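Local coordinates for chorismate mutase (PDB 1XHO), which probably catalyses the rearrangement of chorismate to prephenate, as a trimeric chorismate mutase of the type I (AroH) class, at residues K55-M60 with V119-N124; I72-T77 with T97-M102. All blocks are in the same frame, centred on the assembly; numbering follows the deposited sequence.

Interaction 1 of 2, residues K55-M60 with V119-N124; sequences KLLKEM and VMMHVN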
loop_
_atom_site.group_PDB
_atom_site.type_symbol
_atom_site.label_atom_id
_atom_site.label_comp_id
_atom_site.label_asym_id
_atom_site.label_seq_id
_atom_site.Cartn_x
_atom_site.Cartn_y
_atom_site.Cartn_z
ATOM N N LYS C 55 2.620 6.373 -19.683
ATOM C CA LYS C 55 1.586 7.286 -20.170
ATOM C C LYS C 55 0.624 7.667 -19.041
ATOM O O LYS C 55 0.219 8.825 -18.924
ATOM C CB LYS C 55 0.817 6.665 -21.351
ATOM N N LEU C 56 0.279 6.689 -18.207
ATOM C CA LEU C 56 -0.597 6.914 -17.063
ATOM C C LEU C 56 0.029 7.880 -16.050
ATOM O O LEU C 56 -0.626 8.819 -15.614
ATOM C CB LEU C 56 -0.966 5.574 -16.399
ATOM C CG LEU C 56 -1.812 5.610 -15.122
ATOM C CD1 LEU C 56 -3.104 6.412 -15.313
ATOM C CD2 LEU C 56 -2.108 4.179 -14.647
ATOM N N LEU C 57 1.288 7.648 -15.684
ATOM C CA LEU C 57 2.008 8.542 -14.763
ATOM C C LEU C 57 2.146 9.964 -15.321
ATOM O O LEU C 57 2.000 10.924 -14.585
ATOM C CB LEU C 57 3.403 7.993 -14.453
ATOM C CG LEU C 57 3.476 6.650 -13.724
ATOM C CD1 LEU C 57 4.933 6.122 -13.690
ATOM C CD2 LEU C 57 2.874 6.771 -12.317
ATOM N N LYS C 58 2.451 10.079 -16.612
ATOM C CA LYS C 58 2.607 11.381 -17.288
ATOM C C LYS C 58 1.285 12.153 -17.250
ATOM O O LYS C 58 1.230 13.283 -16.785
ATOM C CB LYS C 58 3.102 11.163 -18.733
ATOM C CG LYS C 58 3.249 12.421 -19.616
ATOM C CD LYS C 58 3.953 13.591 -18.917
ATOM C CE LYS C 58 4.221 14.742 -19.893
ATOM N NZ LYS C 58 5.354 14.458 -20.830
ATOM N N GLU C 59 0.221 11.493 -17.695
ATOM C CA GLU C 59 -1.147 11.974 -17.551
ATOM C C GLU C 59 -1.501 12.395 -16.105
ATOM O O GLU C 59 -2.077 13.465 -15.887
ATOM C CB GLU C 59 -2.094 10.878 -18.031
ATOM C CG GLU C 59 -3.562 11.225 -18.033
ATOM C CD GLU C 59 -3.956 12.127 -19.170
ATOM O OE1 GLU C 59 -3.537 13.308 -19.175
ATOM O OE2 GLU C 59 -4.703 11.647 -20.049
HETATM N N MSE C 60 -1.157 11.561 -15.122
HETATM C CA MSE C 60 -1.431 11.893 -13.711
HETATM C C MSE C 60 -0.689 13.150 -13.252
HETATM O O MSE C 60 -1.252 13.983 -12.537
HETATM C CB MSE C 60 -1.070 10.729 -12.792
HETATM C CG MSE C 60 -2.012 9.557 -12.910
HETATM SE SE MSE C 60 -1.396 8.038 -11.857
HETATM C CE MSE C 60 -1.951 8.668 -10.155
ATOM N N VAL C 119 -2.443 2.654 -10.014
ATOM C CA VAL C 119 -1.434 3.509 -9.398
ATOM C C VAL C 119 -2.097 4.310 -8.297
ATOM O O VAL C 119 -3.152 4.895 -8.519
ATOM C CB VAL C 119 -0.828 4.523 -10.418
ATOM C CG1 VAL C 119 0.132 5.501 -9.723
ATOM C CG2 VAL C 119 -0.144 3.800 -11.522
HETATM N N MSE C 120 -1.482 4.319 -7.115
HETATM C CA MSE C 120 -1.875 5.208 -6.035
HETATM C C MSE C 120 -0.692 6.134 -5.709
HETATM O O MSE C 120 0.391 5.685 -5.307
HETATM C CB MSE C 120 -2.285 4.417 -4.800
HETATM C CG MSE C 120 -2.568 5.300 -3.570
HETATM SE SE MSE C 120 -3.223 4.283 -2.035
HETATM C CE MSE C 120 -5.174 4.272 -2.495
HETATM N N MSE C 121 -0.911 7.428 -5.877
HETATM C CA MSE C 121 0.148 8.402 -5.731
HETATM C C MSE C 121 -0.145 9.386 -4.602
HETATM O O MSE C 121 -1.085 10.168 -4.700
HETATM C CB MSE C 121 0.287 9.145 -7.051
HETATM C CG MSE C 121 1.517 9.995 -7.180
HETATM SE SE MSE C 121 1.458 10.894 -8.882
HETATM C CE MSE C 121 1.866 9.499 -10.107
ATOM N N HIS C 122 0.662 9.348 -3.539
ATOM C CA HIS C 122 0.585 10.355 -2.477
ATOM C C HIS C 122 1.430 11.584 -2.858
ATOM O O HIS C 122 2.564 11.448 -3.288
ATOM C CB HIS C 122 1.013 9.761 -1.127
ATOM C CG HIS C 122 -0.011 8.843 -0.538
ATOM N ND1 HIS C 122 -0.172 7.536 -0.961
ATOM C CD2 HIS C 122 -0.964 9.057 0.399
ATOM C CE1 HIS C 122 -1.159 6.980 -0.281
ATOM N NE2 HIS C 122 -1.660 7.881 0.547
ATOM N N VAL C 123 0.855 12.780 -2.728
ATOM C CA VAL C 123 1.528 13.996 -3.201
ATOM C C VAL C 123 1.366 15.130 -2.223
ATOM O O VAL C 123 0.439 15.144 -1.429
ATOM C CB VAL C 123 1.038 14.460 -4.619
ATOM C CG1 VAL C 123 1.263 13.368 -5.643
ATOM C CG2 VAL C 123 -0.427 14.923 -4.607
ATOM N N ASN C 124 2.306 16.064 -2.280
ATOM C CA ASN C 124 2.195 17.320 -1.561
ATOM C C ASN C 124 1.665 18.326 -2.574
ATOM O O ASN C 124 2.241 18.493 -3.643
ATOM C CB ASN C 124 3.551 17.722 -0.938
ATOM C CG ASN C 124 3.797 17.048 0.432
ATOM O OD1 ASN C 124 2.890 16.971 1.259
ATOM N ND2 ASN C 124 5.017 16.554 0.665
#
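Val119 stands opposite the middle of helix segment 55-60 and meets three of its side chains at once. Its two methyls divide the work. CG2 lies 3.7 Å from CD2 of Leu56, the two side chains sliding past each other in opposite senses. CG1, held anti to the backbone N (chi1 175°), touches the selenium SE of Met60, a selenomethionine, at 3.7 Å and CD2 of Leu57 at 4.0 Å; the leucine crosses it almost at a right angle. A compact, beta-branched valine suits this place, where the CA atoms of Val119 and Leu57 come within 8.1 Å, because each methyl finds its own partners.

With Met120 turned to the other side of the strand, the next inward residue is Met121, also selenomethionine. Its chain runs extended and then bends at chi3 (-74°), which brings its CE within 3.7 Å of CD2 of Leu57. The two methionines reach toward each other tip to tip, CE of Met60 lying 3.9 Å from CE of Met121. Long, unbranched side chains can bridge the wider step, where the CA atoms of Met60 and Met121 are 8.9 Å apart. The contact is wholly apolar and buried.

Strand 116-124 runs between strands 32-40 and 71-78, antiparallel to both, and helix 46-63 packs across this face of the sheet. Met60 also rests on Ile35 and Val135, while Leu57 reaches Met94 and Trp96.

Interaction 2 of 2, residues I72-T77 with T97-M102; sequences ISIIFT and TSTALM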
loop_
_atom_site.group_PDB
_atom_site.type_symbol
_atom_site.label_atom_id
_atom_site.label_comp_id
_atom_site.label_asym_id
_atom_site.label_seq_id
_atom_site.Cartn_x
_atom_site.Cartn_y
_atom_site.Cartn_z
ATOM N N ILE C 72 5.250 12.030 -3.007
ATOM C CA ILE C 72 5.693 11.392 -1.768
ATOM C C ILE C 72 5.984 9.907 -2.027
ATOM O O ILE C 72 7.047 9.388 -1.665
ATOM C CB ILE C 72 4.620 11.545 -0.661
ATOM C CG1 ILE C 72 4.358 13.040 -0.394
ATOM C CG2 ILE C 72 5.044 10.795 0.621
ATOM C CD1 ILE C 72 3.125 13.315 0.438
ATOM N N SER C 73 5.037 9.229 -2.668
ATOM C CA SER C 73 5.172 7.799 -2.923
ATOM C C SER C 73 4.300 7.330 -4.097
ATOM O O SER C 73 3.325 7.994 -4.477
ATOM C CB SER C 73 4.862 7.006 -1.648
ATOM O OG SER C 73 3.583 7.329 -1.124
ATOM N N ILE C 74 4.697 6.204 -4.694
ATOM C CA ILE C 74 3.918 5.580 -5.752
ATOM C C ILE C 74 3.806 4.079 -5.525
ATOM O O ILE C 74 4.814 3.366 -5.479
ATOM C CB ILE C 74 4.466 5.854 -7.169
ATOM C CG1 ILE C 74 4.912 7.320 -7.297
ATOM C CG2 ILE C 74 3.381 5.470 -8.196
ATOM C CD1 ILE C 74 5.233 7.778 -8.687
ATOM N N ILE C 75 2.560 3.629 -5.359
ATOM C CA ILE C 75 2.224 2.227 -5.190
ATOM C C ILE C 75 1.580 1.737 -6.482
ATOM O O ILE C 75 0.629 2.333 -6.968
ATOM C CB ILE C 75 1.251 2.020 -3.995
ATOM C CG1 ILE C 75 1.947 2.408 -2.671
ATOM C CG2 ILE C 75 0.742 0.557 -3.944
ATOM C CD1 ILE C 75 1.022 2.329 -1.428
ATOM N N PHE C 76 2.119 0.655 -7.032
ATOM C CA PHE C 76 1.582 0.033 -8.237
ATOM C C PHE C 76 0.948 -1.316 -7.925
ATOM O O PHE C 76 1.455 -2.058 -7.092
ATOM C CB PHE C 76 2.698 -0.202 -9.241
ATOM C CG PHE C 76 3.446 1.039 -9.636
ATOM C CD1 PHE C 76 3.103 1.738 -10.796
ATOM C CD2 PHE C 76 4.508 1.494 -8.869
ATOM C CE1 PHE C 76 3.810 2.871 -11.181
ATOM C CE2 PHE C 76 5.217 2.643 -9.242
ATOM C CZ PHE C 76 4.871 3.327 -10.406
ATOM N N THR C 77 -0.157 -1.630 -8.601
ATOM C CA THR C 77 -0.680 -2.994 -8.643
ATOM C C THR C 77 -0.914 -3.422 -10.075
ATOM O O THR C 77 -1.224 -2.597 -10.945
ATOM C CB THR C 77 -2.005 -3.192 -7.853
ATOM O OG1 THR C 77 -3.061 -2.409 -8.441
ATOM C CG2 THR C 77 -1.823 -2.850 -6.357
ATOM N N THR C 97 13.742 9.051 -10.167
ATOM C CA THR C 97 14.722 8.169 -9.571
ATOM C C THR C 97 14.944 8.492 -8.090
ATOM O O THR C 97 15.750 7.835 -7.444
ATOM C CB THR C 97 16.054 8.230 -10.361
ATOM O OG1 THR C 97 16.464 9.598 -10.530
ATOM C CG2 THR C 97 15.874 7.598 -11.749
ATOM N N SER C 98 14.206 9.476 -7.559
ATOM C CA SER C 98 14.314 9.870 -6.150
ATOM C C SER C 98 13.017 9.630 -5.365
ATOM O O SER C 98 12.833 10.191 -4.284
ATOM C CB SER C 98 14.706 11.355 -6.032
ATOM O OG SER C 98 15.885 11.649 -6.777
ATOM N N THR C 99 12.138 8.780 -5.892
ATOM C CA THR C 99 10.807 8.587 -5.312
ATOM C C THR C 99 10.614 7.145 -4.843
ATOM O O THR C 99 11.009 6.213 -5.506
ATOM C CB THR C 99 9.692 9.017 -6.329
ATOM O OG1 THR C 99 9.827 10.415 -6.607
ATOM C CG2 THR C 99 8.308 8.786 -5.778
ATOM N N ALA C 100 10.011 6.995 -3.668
ATOM C CA ALA C 100 9.690 5.700 -3.093
ATOM C C ALA C 100 8.578 5.044 -3.906
ATOM O O ALA C 100 7.474 5.609 -4.060
ATOM C CB ALA C 100 9.260 5.858 -1.617
ATOM N N LEU C 101 8.895 3.863 -4.435
ATOM C CA LEU C 101 7.999 3.071 -5.270
ATOM C C LEU C 101 7.737 1.730 -4.594
ATOM O O LEU C 101 8.544 1.275 -3.787
ATOM C CB LEU C 101 8.631 2.837 -6.639
ATOM C CG LEU C 101 9.164 4.081 -7.376
ATOM C CD1 LEU C 101 9.907 3.704 -8.643
ATOM C CD2 LEU C 101 8.057 5.029 -7.718
HETATM N N MSE C 102 6.620 1.095 -4.935
HETATM C CA MSE C 102 6.282 -0.233 -4.419
HETATM C C MSE C 102 5.261 -0.882 -5.351
HETATM O O MSE C 102 4.333 -0.210 -5.838
HETATM C CB MSE C 102 5.740 -0.128 -2.979
HETATM C CG MSE C 102 5.415 -1.477 -2.309
HETATM SE SE MSE C 102 5.606 -1.514 -0.315
HETATM C CE MSE C 102 7.562 -1.726 -0.384
#
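Strands 72-77 and 100-102 run parallel, in the register Ile74 to Leu101 and Ile75 to Met102, joined by a ladder in which Ile74 N donates to Ala100 O (2.9 Å), Met102 N to Ile74 O (3.0 Å) and Phe76 N to Met102 O (2.7 Å). The last is nearly straight, 172° at the hydrogen, whereas the middle one is bent to 134°. Ile74 and Leu101 lie side by side on one face, pointing the same way, with CD2 of Leu101 at 3.7 Å from CB of Ile74. Branched apolar chains suit this pair: the same CD2 also meets CG1 of Ile74, methyl against methylene.

The strands belong to a beta-alpha-beta unit whose connection carries helix 89-93, and Leu101 packs against Ala91 of that helix. The Phe76 ring turns its edge to the neighbouring strand: its CE2 meets CD2 of Leu101 at 4.0 Å, and CD2 of Phe76 lies 3.5 Å from Met102 O, near the ring plane. At the other end, CG2 of Thr99 touches CG1 of Ile74 at 4.0 Å. The hydroxyl of Thr99 is bonded to Glu68 of its own chain and to Lys129 of a neighbouring subunit, and Ser73 OG to His122 of that subunit.

In the fold
The centres of the two interactions are 10 Å apart, and both rest on one mixed sheet in which strands 116-124 and 71-78 are neighbours. Along the chain, interaction 2 is nested inside the loop closed by interaction 1: helix 46-63 leads to strand 71-78, and strand 100-105 to strand 116-124. They touch directly, through probable backbone hydrogen bonds from Ile72 N to His122 O and Met120 N to Ile75 O, and through Val119 packing on Ile74. Interaction 1 lays the helix against one face; interaction 2 joins on 100-105, an edge strand within this chain. The opposite face, carrying Met120, His122, Ser73 and Met102, meets the other subunits, consistent with a trimer built round its sheets.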